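Local structure of transcriptional activator, putative, Baf family (2NRH) at residues 141-146 and 150-155; 157-162 and 183-188; 58-63 and 200-205. The protein probably phosphorylates pantothenate with ATP, the first step of coenzyme A biosynthesis, as a homodimeric type III pantothenate kinase. The protein carries 2 engineered substitutions. All coordinates share one frame; numbering follows the deposited sequence.

Interaction 1. Residues 141-146 and 150-155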
# COMPACT_ATOMS: atom_id res chain seq x y z
N ALA B 141 8.81 -13.04 11.63
CA ALA B 141 8.81 -12.56 13.02
C ALA B 141 8.18 -11.16 13.10
O ALA B 141 8.39 -10.36 12.18
CB ALA B 141 10.23 -12.51 13.56
N PHE B 142 7.44 -10.85 14.16
CA PHE B 142 6.90 -9.49 14.39
C PHE B 142 8.02 -8.48 14.61
O PHE B 142 9.01 -8.78 15.28
CB PHE B 142 5.85 -9.43 15.51
CG PHE B 142 4.69 -10.37 15.28
CD1 PHE B 142 3.79 -10.15 14.24
CD2 PHE B 142 4.53 -11.50 16.07
CE1 PHE B 142 2.73 -11.06 14.00
CE2 PHE B 142 3.48 -12.40 15.86
CZ PHE B 142 2.58 -12.19 14.82
N PRO B 143 7.88 -7.28 14.01
CA PRO B 143 8.94 -6.27 14.15
C PRO B 143 9.02 -5.60 15.52
O PRO B 143 8.03 -5.53 16.25
CB PRO B 143 8.62 -5.26 13.04
CG PRO B 143 7.40 -5.82 12.28
CD PRO B 143 6.76 -6.82 13.17
N GLN B 144 10.20 -5.10 15.86
CA GLN B 144 10.46 -4.53 17.19
C GLN B 144 10.93 -3.07 17.20
O GLN B 144 11.25 -2.51 18.24
CB GLN B 144 11.48 -5.39 17.94
CG GLN B 144 11.52 -6.87 17.52
CD GLN B 144 10.51 -7.73 18.24
OE1 GLN B 144 9.59 -7.22 18.92
NE2 GLN B 144 10.66 -9.06 18.09
N LYS B 145 11.01 -2.48 16.01
CA LYS B 145 11.30 -1.06 15.87
C LYS B 145 10.52 -0.51 14.65
O LYS B 145 10.18 -1.27 13.73
CB LYS B 145 12.83 -0.85 15.73
CG LYS B 145 13.52 -1.63 14.62
CD LYS B 145 15.03 -1.58 14.79
CE LYS B 145 15.78 -1.31 13.44
NZ LYS B 145 17.21 -0.78 13.63
N THR B 146 10.25 0.80 14.66
CA THR B 146 9.45 1.45 13.63
C THR B 146 9.91 1.30 12.16
O THR B 146 9.06 1.13 11.28
CB THR B 146 9.11 2.92 13.99
OG1 THR B 146 8.24 2.93 15.12
CG2 THR B 146 8.37 3.59 12.85
N LEU B 150 7.28 -0.58 9.44
CA LEU B 150 7.04 -0.13 8.07
C LEU B 150 7.46 -1.12 7.00
O LEU B 150 6.69 -1.42 6.04
CB LEU B 150 7.74 1.22 7.84
CG LEU B 150 7.32 2.35 8.82
CD1 LEU B 150 8.25 3.57 8.72
CD2 LEU B 150 5.83 2.81 8.76
N SER B 151 8.69 -1.63 7.11
CA SER B 151 9.21 -2.51 6.08
C SER B 151 8.41 -3.77 6.02
O SER B 151 8.19 -4.30 4.94
CB SER B 151 10.67 -2.82 6.28
OG SER B 151 11.29 -1.62 6.63
N TYR B 152 7.93 -4.22 7.18
CA TYR B 152 7.16 -5.44 7.27
C TYR B 152 5.77 -5.22 6.68
O TYR B 152 5.26 -6.04 5.91
CB TYR B 152 7.06 -5.88 8.72
CG TYR B 152 6.23 -7.15 8.96
CD1 TYR B 152 6.85 -8.38 9.24
CD2 TYR B 152 4.83 -7.10 8.95
CE1 TYR B 152 6.07 -9.54 9.51
CE2 TYR B 152 4.05 -8.22 9.21
CZ TYR B 152 4.68 -9.44 9.49
OH TYR B 152 3.87 -10.54 9.74
N GLY B 153 5.17 -4.09 7.06
CA GLY B 153 3.84 -3.75 6.60
C GLY B 153 3.82 -3.81 5.08
O GLY B 153 3.01 -4.50 4.50
N VAL B 154 4.75 -3.11 4.46
CA VAL B 154 4.85 -3.01 3.03
C VAL B 154 5.20 -4.36 2.45
O VAL B 154 4.40 -4.91 1.66
CB VAL B 154 5.88 -1.90 2.61
CG1 VAL B 154 6.24 -1.94 1.13
CG2 VAL B 154 5.36 -0.55 2.99
N PHE B 155 6.36 -4.89 2.81
CA PHE B 155 6.85 -6.02 2.05
C PHE B 155 6.02 -7.29 2.26
O PHE B 155 5.84 -8.08 1.32
CB PHE B 155 8.33 -6.31 2.31
CG PHE B 155 9.25 -5.17 1.98
CD1 PHE B 155 8.93 -4.25 0.99
CD2 PHE B 155 10.47 -5.04 2.66
CE1 PHE B 155 9.80 -3.18 0.69
CE2 PHE B 155 11.35 -3.98 2.38
CZ PHE B 155 11.01 -3.05 1.38
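P143 sits on Y152: its CG comes to 3.6 Å from Y152 CB, and its CD lies above one face of the phenol ring, 4.2 Å from the plane and displaced toward the rim. The two side chains cross at about a right angle. The proline ring meets the root of the tyrosine more than its centre. Farther out along the ring, A141 O approaches Y152 CE1 at 3.6 Å. Y152 holds CG anti to its backbone N (chi1 178°), which carries the ring out from the helix toward the loop. At the other end of the contact, L150 N donates to T146 O at 3.1 Å, a nearly straight bond (167° at the hydrogen) of the first helical turn, begun just after K145 at the N-cap. T146 CG2 and L150 CD1 add a looser touch at 4.1 Å. T146 OG1 is hydrogen-bonded to Y70 OH of the second subunit, a residue predicted to bind substrate, and F110 of that subunit meets both Y152 and P143. The loop 141-145 folds back on the first turns of helix 146-165 at the dimer interface, while L150 and V154 of that helix pack against helix 115-125.

Interaction 2. Residues 157-162 and 183-188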
# COMPACT_ATOMS: atom_id res chain seq x y z
N GLY B 157 2.75 -7.40 3.09
CA GLY B 157 1.52 -7.13 2.38
C GLY B 157 1.57 -7.53 0.91
O GLY B 157 0.64 -8.15 0.41
N ILE B 158 2.66 -7.16 0.23
CA ILE B 158 2.91 -7.58 -1.16
C ILE B 158 3.20 -9.08 -1.26
O ILE B 158 2.72 -9.72 -2.18
CB ILE B 158 4.14 -6.81 -1.81
CG1 ILE B 158 3.93 -5.31 -1.86
CG2 ILE B 158 4.36 -7.22 -3.21
CD1 ILE B 158 5.21 -4.58 -2.02
N TYR B 159 4.02 -9.61 -0.36
CA TYR B 159 4.28 -11.04 -0.33
C TYR B 159 2.98 -11.86 -0.21
O TYR B 159 2.78 -12.78 -0.95
CB TYR B 159 5.28 -11.43 0.79
CG TYR B 159 5.44 -12.94 0.92
CD1 TYR B 159 6.35 -13.63 0.11
CD2 TYR B 159 4.62 -13.69 1.78
CE1 TYR B 159 6.49 -15.03 0.19
CE2 TYR B 159 4.73 -15.09 1.85
CZ TYR B 159 5.67 -15.75 1.06
OH TYR B 159 5.82 -17.13 1.15
N LEU B 160 2.11 -11.52 0.72
CA LEU B 160 0.89 -12.30 0.87
C LEU B 160 -0.10 -12.14 -0.25
O LEU B 160 -0.70 -13.14 -0.67
CB LEU B 160 0.21 -12.06 2.23
CG LEU B 160 0.93 -12.41 3.54
CD1 LEU B 160 0.17 -11.86 4.72
CD2 LEU B 160 1.09 -13.93 3.64
N LEU B 161 -0.31 -10.91 -0.75
CA LEU B 161 -1.14 -10.74 -1.94
C LEU B 161 -0.63 -11.55 -3.10
O LEU B 161 -1.43 -12.18 -3.80
CB LEU B 161 -1.29 -9.28 -2.37
CG LEU B 161 -2.29 -8.56 -1.50
CD1 LEU B 161 -1.88 -7.10 -1.47
CD2 LEU B 161 -3.76 -8.78 -1.99
N ILE B 162 0.66 -11.56 -3.34
CA ILE B 162 1.12 -12.33 -4.47
C ILE B 162 1.02 -13.85 -4.28
O ILE B 162 0.75 -14.57 -5.24
CB ILE B 162 2.52 -11.98 -4.87
CG1 ILE B 162 2.57 -10.56 -5.47
CG2 ILE B 162 3.07 -13.05 -5.82
CD1 ILE B 162 3.96 -9.98 -5.40
N ASN B 183 12.82 -12.82 -5.17
CA ASN B 183 13.61 -13.50 -4.15
C ASN B 183 12.82 -14.02 -2.98
O ASN B 183 13.27 -14.94 -2.33
CB ASN B 183 14.81 -12.66 -3.71
CG ASN B 183 15.75 -12.38 -4.85
OD1 ASN B 183 15.66 -13.03 -5.87
ND2 ASN B 183 16.63 -11.38 -4.71
N TYR B 184 11.63 -13.53 -2.71
CA TYR B 184 10.83 -14.15 -1.64
C TYR B 184 10.12 -15.45 -2.07
O TYR B 184 9.35 -16.03 -1.28
CB TYR B 184 9.73 -13.22 -1.18
CG TYR B 184 10.12 -12.00 -0.39
CD1 TYR B 184 10.81 -12.09 0.82
CD2 TYR B 184 9.72 -10.75 -0.83
CE1 TYR B 184 11.13 -10.94 1.55
CE2 TYR B 184 10.02 -9.60 -0.11
CZ TYR B 184 10.72 -9.70 1.08
OH TYR B 184 11.01 -8.53 1.73
N PHE B 185 10.32 -15.88 -3.31
CA PHE B 185 9.51 -16.98 -3.84
C PHE B 185 10.38 -18.00 -4.52
O PHE B 185 11.36 -17.67 -5.19
CB PHE B 185 8.46 -16.46 -4.87
CG PHE B 185 7.36 -15.59 -4.26
CD1 PHE B 185 6.25 -16.17 -3.66
CD2 PHE B 185 7.41 -14.22 -4.34
CE1 PHE B 185 5.26 -15.38 -3.09
CE2 PHE B 185 6.42 -13.42 -3.79
CZ PHE B 185 5.35 -14.00 -3.16
N ASP B 186 10.04 -19.27 -4.36
CA ASP B 186 10.63 -20.26 -5.26
C ASP B 186 9.66 -20.56 -6.38
O ASP B 186 8.46 -20.32 -6.25
CB ASP B 186 11.11 -21.51 -4.54
CG ASP B 186 10.00 -22.29 -3.95
OD1 ASP B 186 9.52 -23.21 -4.67
OD2 ASP B 186 9.61 -22.01 -2.78
N HIS B 187 10.19 -21.04 -7.51
CA HIS B 187 9.39 -21.26 -8.71
C HIS B 187 8.94 -19.93 -9.34
O HIS B 187 7.87 -19.84 -9.95
CB HIS B 187 8.18 -22.17 -8.40
CG HIS B 187 8.54 -23.57 -7.99
ND1 HIS B 187 7.71 -24.35 -7.20
CD2 HIS B 187 9.63 -24.34 -8.26
CE1 HIS B 187 8.27 -25.53 -7.01
NE2 HIS B 187 9.44 -25.55 -7.64
N ALA B 188 9.78 -18.90 -9.19
CA ALA B 188 9.53 -17.60 -9.76
C ALA B 188 10.73 -17.18 -10.58
O ALA B 188 11.88 -17.41 -10.19
CB ALA B 188 9.29 -16.62 -8.68
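The helix 157-162 and the irregular segment 183-188 come closest, CA to CA, at Y159 and Y184, 7.4 Å apart, and meet mainly through aromatic side chains, with two backbone oxygens at ring edges. Y159 and F185 form an offset pair: the planes lie 15° from parallel with centroids 4.8 Å apart, but the rings are slid so far that they barely overlap. Y159 CE1 lies over one face of F185, while F185 CZ reaches Y159 CD1 at 3.4 Å. An extended first torsion (chi1 174°) swings the Y159 ring from the flank of the helix toward the loop. There Y184 O meets the ring edge, near its plane, 3.4 Å from Y159 CE1, and Y184 CB packs on Y159 CD1 at 3.6 Å. The outer rim of F185 fits against the helix itself: Y159 O lies in the ring plane at its edge, and I162 CG2 touches F185 CZ at 3.6 Å. The phenol oxygen of Y159 is hydrogen-bonded to K163 NZ. I162 and F185 both rest on L171 of strand 171-174: helix-on-sheet packing in the ASKHA (actin-like ATPase) fold, flanked by the loop that leads into strand 188-190, outermost in this chain's sheet.

Interaction 3. Residues 58-63 and 200-205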
# COMPACT_ATOMS: atom_id res chain seq x y z
N ILE B 58 6.09 3.82 -34.60
CA ILE B 58 5.14 2.84 -35.10
C ILE B 58 4.51 2.03 -33.95
O ILE B 58 5.17 1.24 -33.27
CB ILE B 58 5.84 1.93 -36.13
CG1 ILE B 58 6.06 2.77 -37.40
CG2 ILE B 58 5.01 0.64 -36.38
CD1 ILE B 58 7.14 2.30 -38.21
N ASN B 59 3.22 2.27 -33.75
CA ASN B 59 2.49 1.85 -32.56
C ASN B 59 2.15 0.37 -32.66
O ASN B 59 1.55 -0.09 -33.65
CB ASN B 59 1.24 2.73 -32.39
CG ASN B 59 0.53 2.54 -31.06
OD1 ASN B 59 0.92 1.76 -30.20
ND2 ASN B 59 -0.56 3.24 -30.91
N LEU B 60 2.61 -0.40 -31.68
CA LEU B 60 2.35 -1.82 -31.70
C LEU B 60 1.03 -2.18 -31.04
O LEU B 60 0.57 -3.33 -31.16
CB LEU B 60 3.48 -2.59 -31.02
CG LEU B 60 4.85 -2.80 -31.66
CD1 LEU B 60 5.53 -3.96 -30.92
CD2 LEU B 60 4.86 -3.04 -33.19
N GLU B 61 0.46 -1.23 -30.30
CA GLU B 61 -0.75 -1.53 -29.52
C GLU B 61 -1.86 -2.23 -30.32
O GLU B 61 -2.43 -3.19 -29.82
CB GLU B 61 -1.31 -0.29 -28.83
CG GLU B 61 -2.63 -0.48 -28.11
CD GLU B 61 -2.84 0.61 -27.04
OE1 GLU B 61 -2.02 1.55 -27.02
OE2 GLU B 61 -3.82 0.56 -26.25
N PRO B 62 -2.17 -1.74 -31.55
CA PRO B 62 -3.27 -2.36 -32.35
C PRO B 62 -3.05 -3.83 -32.70
O PRO B 62 -4.03 -4.50 -33.00
CB PRO B 62 -3.32 -1.50 -33.64
CG PRO B 62 -2.68 -0.12 -33.19
CD PRO B 62 -1.58 -0.57 -32.25
N TYR B 63 -1.82 -4.32 -32.64
CA TYR B 63 -1.50 -5.70 -33.00
C TYR B 63 -1.68 -6.71 -31.86
O TYR B 63 -1.70 -7.93 -32.09
CB TYR B 63 -0.08 -5.78 -33.58
CG TYR B 63 0.06 -4.96 -34.83
CD1 TYR B 63 -0.24 -5.51 -36.08
CD2 TYR B 63 0.45 -3.60 -34.78
CE1 TYR B 63 -0.13 -4.77 -37.23
CE2 TYR B 63 0.55 -2.85 -35.94
CZ TYR B 63 0.27 -3.45 -37.16
OH TYR B 63 0.35 -2.74 -38.36
N LYS B 200 8.51 -8.06 -28.86
CA LYS B 200 9.27 -8.90 -29.78
C LYS B 200 8.31 -9.89 -30.45
O LYS B 200 8.34 -10.05 -31.67
CB LYS B 200 10.36 -9.68 -29.02
CG LYS B 200 11.74 -9.56 -29.66
CD LYS B 200 12.78 -9.07 -28.64
CE LYS B 200 14.04 -8.47 -29.33
NZ LYS B 200 15.30 -8.58 -28.46
N LYS B 201 7.46 -10.52 -29.64
CA LYS B 201 6.47 -11.48 -30.12
C LYS B 201 5.52 -10.87 -31.10
O LYS B 201 5.17 -11.52 -32.08
CB LYS B 201 5.69 -12.13 -28.97
CG LYS B 201 4.61 -13.13 -29.43
CD LYS B 201 4.00 -13.96 -28.26
CE LYS B 201 2.47 -14.33 -28.54
NZ LYS B 201 1.74 -15.17 -27.48
N ILE B 202 5.09 -9.63 -30.86
CA ILE B 202 4.18 -8.99 -31.83
C ILE B 202 4.79 -8.88 -33.23
O ILE B 202 4.08 -9.02 -34.24
CB ILE B 202 3.68 -7.59 -31.37
CG1 ILE B 202 2.51 -7.75 -30.40
CG2 ILE B 202 3.35 -6.66 -32.59
CD1 ILE B 202 1.58 -8.86 -30.68
N ILE B 203 6.09 -8.63 -33.26
CA ILE B 203 6.82 -8.38 -34.49
C ILE B 203 7.07 -9.68 -35.22
O ILE B 203 7.02 -9.71 -36.44
CB ILE B 203 8.11 -7.61 -34.22
CG1 ILE B 203 7.77 -6.17 -33.87
CG2 ILE B 203 8.98 -7.53 -35.46
CD1 ILE B 203 8.63 -5.55 -32.82
N LYS B 204 7.29 -10.76 -34.47
CA LYS B 204 7.51 -12.06 -35.08
C LYS B 204 6.22 -12.63 -35.62
O LYS B 204 6.24 -13.63 -36.35
CB LYS B 204 8.20 -13.04 -34.10
CG LYS B 204 7.28 -13.65 -33.03
CD LYS B 204 7.74 -15.05 -32.50
CE LYS B 204 6.94 -16.19 -33.18
NZ LYS B 204 5.56 -16.40 -32.56
N GLU B 205 5.10 -11.98 -35.29
CA GLU B 205 3.73 -12.43 -35.65
C GLU B 205 3.13 -11.60 -36.78
O GLU B 205 2.08 -11.94 -37.33
CB GLU B 205 2.78 -12.34 -34.45
CG GLU B 205 3.11 -13.26 -33.32
CD GLU B 205 2.05 -13.29 -32.19
OE1 GLU B 205 1.15 -12.40 -32.08
OE2 GLU B 205 2.15 -14.24 -31.39
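L60 lays its forked end against I202, with CD1 3.9 Å and CD2 4.0 Å from I202 CG2, the two side chains sliding past each other in opposite directions. The same L60 CD1 also touches I203 CD1 at 4.0 Å, here crossing at about a right angle, so one leucine methyl is shared between consecutive helix residues. The CG2 branch of I202, pointing opposite its own amide nitrogen, lands where L60 and Y63 converge; Y63 CB is its nearest neighbour, at 3.7 Å. The other branch of I202 ends in CD1, 3.7 Å from Y63 O. The end of the Y63 side chain leads away from the helix, and the side chain also touches N206 and L209. The turn that presents L60 and Y63 is held from within: N59 OD1 accepts from E61 N at 3.0 Å in an Asx turn, the donor lying well above the carbonyl plane, and Y63 N bonds to L60 O. L60 also packs on F39 and I41 of strand 38-42, so it bridges that strand and helix 194-204 at the turn after strand 57-59. Between the two segments the contact is wholly apolar in its side chains, so it depends on shape and burial, with L60 and I202 both buried.

Interactions 1 and 2 follow one another along helix 146-165, centres about 16 Å apart, and touch where F155 CB meets Y184 OH at 3.5 Å. Both touch the second subunit, interaction 2 through L160 and L161 and not through the residues that meet 183-188. Interaction 3 lies on the opposite side of the chain's centre, about 43 Å from interaction 1 and about 31 Å from interaction 2 between centres; in sequence, both are nested between its segments. Interaction 1 is away from its own chain's predicted sites but reaches Y70 of the second subunit, a predicted substrate-binding residue. Between side chains, I162 is about 10 Å from D91, a predicted potassium ligand, and L60 about 7 Å from I75, predicted to bind substrate.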